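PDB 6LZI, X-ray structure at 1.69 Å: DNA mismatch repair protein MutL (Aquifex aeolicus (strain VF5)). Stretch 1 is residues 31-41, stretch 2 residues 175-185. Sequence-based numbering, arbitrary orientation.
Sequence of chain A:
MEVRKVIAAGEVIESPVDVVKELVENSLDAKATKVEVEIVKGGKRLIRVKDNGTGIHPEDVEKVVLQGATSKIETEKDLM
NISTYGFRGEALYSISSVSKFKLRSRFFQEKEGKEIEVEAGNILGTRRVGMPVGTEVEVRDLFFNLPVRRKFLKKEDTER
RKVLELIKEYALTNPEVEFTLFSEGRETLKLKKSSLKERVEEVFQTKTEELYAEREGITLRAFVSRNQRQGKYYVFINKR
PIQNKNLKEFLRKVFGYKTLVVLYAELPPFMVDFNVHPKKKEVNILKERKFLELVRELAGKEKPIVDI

Stretch 1, residues 31-41: KATKVEVEIVK
Stretch 2 (175-185) PEVEFTLFSEG

Two parallel strands, 34-40 and 178-183, lie side by side with N-to-C directions 12° apart and axes 4.6 Å apart at closest approach. Lys34 pairs with Glu178 (CA-CA 4.5 Å), and the register holds through Ile39 with Ser183 (CA-CA 4.9 Å); phi/psi stays extended, near -120/135 for most residues, with Glu178 at -86/139, and 809 Å² is buried.

Glu176 opens the approach: one water donates to its O (2.7 Å) and to Thr33 O (2.8 Å). Val177, chi1 t, sets CG1 3.9 Å from Val35 CG2. The ladder then begins, Glu178 N to Thr33 O at 2.8 Å and Val35 N to Glu178 O at 2.9 Å. The extended Glu178 side chain (t, t) brings OE2 to 3.1 Å from Lys34 CE, but Lys34 NZ stays 4.6 Å from OE2, too far for a salt bridge.

Phe179, chi1 m and chi2 -90°, shares a face with Val35, Val37, Ile39 and Leu181; its CD1 lies 4.0 Å from Val35 CB. Thr180 (m) turns to the face of Lys34, Glu36 and Glu38: its N reaches Val35 O at 3.0 Å, its O accepts Val37 N at 2.8 Å. Leu181 (t, p) returns to the buried side, CD1 3.7 Å from Val37 CG1.

Phe182 (m, -88°) pairs with Glu38, its CB 4.2 Å from Glu38 CG, and Glu36 CG meets its ring edge 3.9 Å from CE2. Its N binds Val37 O at 2.8 Å, and its O takes Ile39 N at 2.9 Å. Ser183 (p) leaves CB 3.5 Å from CG1 of Ile39 (p, t).

At Glu184 phi/psi turns to 48/38. Its N reaches Ile39 O (3.1 Å), while chi1 and chi2, both m, curl the carboxylate back so OE2 accepts Lys41 N at 2.6 Å, nearly straight. Gly185, at 85/0, suits a backbone where a CB would jam against the preceding carbonyl.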

# COMPACT_ATOMS: atom_id res chain seq x y z
N LYS A 31 2.33 13.01 -1.63
CA LYS A 31 2.14 13.43 -0.24
C LYS A 31 0.68 13.47 0.15
O LYS A 31 0.20 14.39 0.83
CB LYS A 31 2.84 14.75 0.10
CG LYS A 31 3.15 15.74 -0.98
CD LYS A 31 4.05 16.87 -0.41
CE LYS A 31 3.71 18.26 -0.93
NZ LYS A 31 2.30 18.73 -0.68
N ALA A 32 -0.03 12.42 -0.25
CA ALA A 32 -1.41 12.26 0.22
C ALA A 32 -1.43 11.98 1.72
O ALA A 32 -0.54 11.31 2.27
CB ALA A 32 -2.06 11.11 -0.54
N THR A 33 -2.41 12.56 2.44
CA THR A 33 -2.61 12.14 3.84
C THR A 33 -3.84 11.23 4.02
O THR A 33 -4.08 10.72 5.12
CB THR A 33 -2.77 13.38 4.75
OG1 THR A 33 -3.88 14.13 4.30
CG2 THR A 33 -1.47 14.27 4.70
N LYS A 34 -4.61 11.00 2.95
CA LYS A 34 -5.73 10.08 2.99
C LYS A 34 -5.71 9.32 1.68
O LYS A 34 -5.68 9.96 0.62
CB LYS A 34 -7.04 10.87 3.14
CG LYS A 34 -6.91 11.74 4.37
CD LYS A 34 -8.16 11.77 5.21
CE LYS A 34 -7.89 12.58 6.51
NZ LYS A 34 -8.10 14.06 6.24
N VAL A 35 -5.58 7.99 1.78
CA VAL A 35 -5.57 7.10 0.63
C VAL A 35 -6.73 6.13 0.76
O VAL A 35 -6.85 5.41 1.76
CB VAL A 35 -4.24 6.34 0.58
CG1 VAL A 35 -4.30 5.31 -0.58
CG2 VAL A 35 -3.04 7.33 0.42
N GLU A 36 -7.56 6.07 -0.27
CA GLU A 36 -8.75 5.24 -0.20
C GLU A 36 -8.62 4.24 -1.33
O GLU A 36 -8.41 4.65 -2.48
CB GLU A 36 -9.98 6.09 -0.43
CG GLU A 36 -11.29 5.32 -0.35
CD GLU A 36 -12.45 6.29 -0.58
OE1 GLU A 36 -12.65 7.15 0.31
OE2 GLU A 36 -13.07 6.24 -1.67
N VAL A 37 -8.75 2.94 -1.00
CA VAL A 37 -8.70 1.89 -1.99
C VAL A 37 -10.01 1.12 -2.03
O VAL A 37 -10.56 0.74 -0.98
CB VAL A 37 -7.58 0.90 -1.65
CG1 VAL A 37 -7.44 -0.18 -2.75
CG2 VAL A 37 -6.21 1.66 -1.44
N GLU A 38 -10.46 0.80 -3.24
CA GLU A 38 -11.65 -0.04 -3.40
C GLU A 38 -11.32 -1.11 -4.41
O GLU A 38 -10.74 -0.83 -5.45
CB GLU A 38 -12.87 0.79 -3.85
CG GLU A 38 -13.98 -0.12 -4.24
CD GLU A 38 -15.27 0.61 -4.49
OE1 GLU A 38 -15.18 1.84 -4.76
OE2 GLU A 38 -16.34 -0.06 -4.39
N ILE A 39 -11.69 -2.36 -4.10
CA ILE A 39 -11.55 -3.39 -5.09
C ILE A 39 -12.88 -4.10 -5.23
O ILE A 39 -13.67 -4.17 -4.26
CB ILE A 39 -10.43 -4.39 -4.73
CG1 ILE A 39 -10.68 -4.97 -3.37
CG2 ILE A 39 -9.02 -3.68 -4.67
CD1 ILE A 39 -9.75 -6.15 -3.12
N VAL A 40 -13.13 -4.58 -6.43
CA VAL A 40 -14.34 -5.37 -6.73
C VAL A 40 -13.83 -6.62 -7.43
O VAL A 40 -13.06 -6.50 -8.39
CB VAL A 40 -15.29 -4.57 -7.64
CG1 VAL A 40 -16.63 -5.36 -7.95
CG2 VAL A 40 -15.64 -3.22 -6.96
N LYS A 41 -14.29 -7.79 -6.98
CA LYS A 41 -14.01 -9.13 -7.54
C LYS A 41 -12.51 -9.35 -7.37
O LYS A 41 -11.98 -8.99 -6.28
CB LYS A 41 -14.47 -9.25 -9.01
CG LYS A 41 -14.28 -10.66 -9.65
CD LYS A 41 -14.88 -10.81 -11.07
CE LYS A 41 -14.19 -11.94 -11.87
NZ LYS A 41 -15.08 -12.73 -12.80
N PRO A 175 2.32 5.99 9.33
CA PRO A 175 1.31 6.15 10.37
C PRO A 175 0.66 7.51 10.30
O PRO A 175 -0.40 7.64 10.87
CB PRO A 175 2.10 5.93 11.68
CG PRO A 175 3.41 6.34 11.34
CD PRO A 175 3.66 5.83 9.93
N GLU A 176 1.26 8.49 9.62
CA GLU A 176 0.70 9.83 9.47
C GLU A 176 -0.39 9.85 8.39
O GLU A 176 -1.08 10.86 8.22
CB GLU A 176 1.82 10.80 9.15
CG GLU A 176 2.40 10.68 7.71
CD GLU A 176 3.47 9.59 7.46
OE1 GLU A 176 3.75 8.69 8.30
OE2 GLU A 176 4.08 9.66 6.35
N VAL A 177 -0.61 8.71 7.70
CA VAL A 177 -1.52 8.65 6.56
C VAL A 177 -2.74 7.84 6.93
O VAL A 177 -2.64 6.80 7.57
CB VAL A 177 -0.82 8.03 5.33
CG1 VAL A 177 -1.79 7.91 4.10
CG2 VAL A 177 0.35 8.97 4.98
N GLU A 178 -3.90 8.31 6.51
CA GLU A 178 -5.10 7.52 6.69
C GLU A 178 -5.24 6.56 5.52
O GLU A 178 -4.99 6.93 4.38
CB GLU A 178 -6.32 8.44 6.82
CG GLU A 178 -7.66 7.69 6.92
CD GLU A 178 -8.77 8.67 7.17
OE1 GLU A 178 -9.92 8.36 6.84
OE2 GLU A 178 -8.47 9.75 7.71
N PHE A 179 -5.64 5.33 5.82
CA PHE A 179 -5.91 4.35 4.78
C PHE A 179 -7.29 3.77 4.98
O PHE A 179 -7.66 3.37 6.08
CB PHE A 179 -4.89 3.19 4.82
CG PHE A 179 -3.52 3.60 4.45
CD1 PHE A 179 -3.11 3.54 3.13
CD2 PHE A 179 -2.61 4.01 5.45
CE1 PHE A 179 -1.85 3.93 2.78
CE2 PHE A 179 -1.37 4.44 5.08
CZ PHE A 179 -1.01 4.40 3.77
N THR A 180 -8.01 3.61 3.89
CA THR A 180 -9.25 2.89 3.90
C THR A 180 -9.20 1.88 2.76
O THR A 180 -8.69 2.19 1.69
CB THR A 180 -10.43 3.84 3.71
OG1 THR A 180 -10.37 4.84 4.75
CG2 THR A 180 -11.70 3.10 3.89
N LEU A 181 -9.78 0.68 3.01
CA LEU A 181 -9.98 -0.32 1.95
C LEU A 181 -11.42 -0.79 2.00
O LEU A 181 -11.87 -1.24 3.04
CB LEU A 181 -9.06 -1.53 2.16
CG LEU A 181 -9.27 -2.73 1.21
CD1 LEU A 181 -8.92 -2.43 -0.27
CD2 LEU A 181 -8.39 -3.90 1.73
N PHE A 182 -12.13 -0.68 0.86
CA PHE A 182 -13.41 -1.31 0.62
C PHE A 182 -13.18 -2.50 -0.32
O PHE A 182 -12.57 -2.33 -1.37
CB PHE A 182 -14.39 -0.35 -0.07
CG PHE A 182 -14.69 0.89 0.72
CD1 PHE A 182 -15.71 0.91 1.63
CD2 PHE A 182 -13.91 2.05 0.56
CE1 PHE A 182 -15.97 2.05 2.37
CE2 PHE A 182 -14.18 3.20 1.30
CZ PHE A 182 -15.19 3.19 2.21
N SER A 183 -13.68 -3.67 0.03
CA SER A 183 -13.66 -4.78 -0.91
C SER A 183 -15.04 -5.41 -0.99
O SER A 183 -15.66 -5.68 0.05
CB SER A 183 -12.62 -5.84 -0.54
OG SER A 183 -12.55 -6.04 0.83
N GLU A 184 -15.50 -5.64 -2.23
CA GLU A 184 -16.84 -6.14 -2.54
C GLU A 184 -17.87 -5.33 -1.75
O GLU A 184 -18.84 -5.86 -1.19
CB GLU A 184 -16.96 -7.65 -2.26
CG GLU A 184 -15.71 -8.44 -2.60
CD GLU A 184 -15.17 -8.22 -4.02
OE1 GLU A 184 -13.99 -8.58 -4.27
OE2 GLU A 184 -15.90 -7.68 -4.90
N GLY A 185 -17.61 -4.03 -1.64
CA GLY A 185 -18.61 -3.12 -1.08
C GLY A 185 -18.64 -3.00 0.42
O GLY A 185 -19.45 -2.22 0.94
O HOH W 1 -3.59 11.68 7.71
O HOH W 2 -12.18 6.37 2.57
O HOH W 3 -15.91 -2.51 -3.38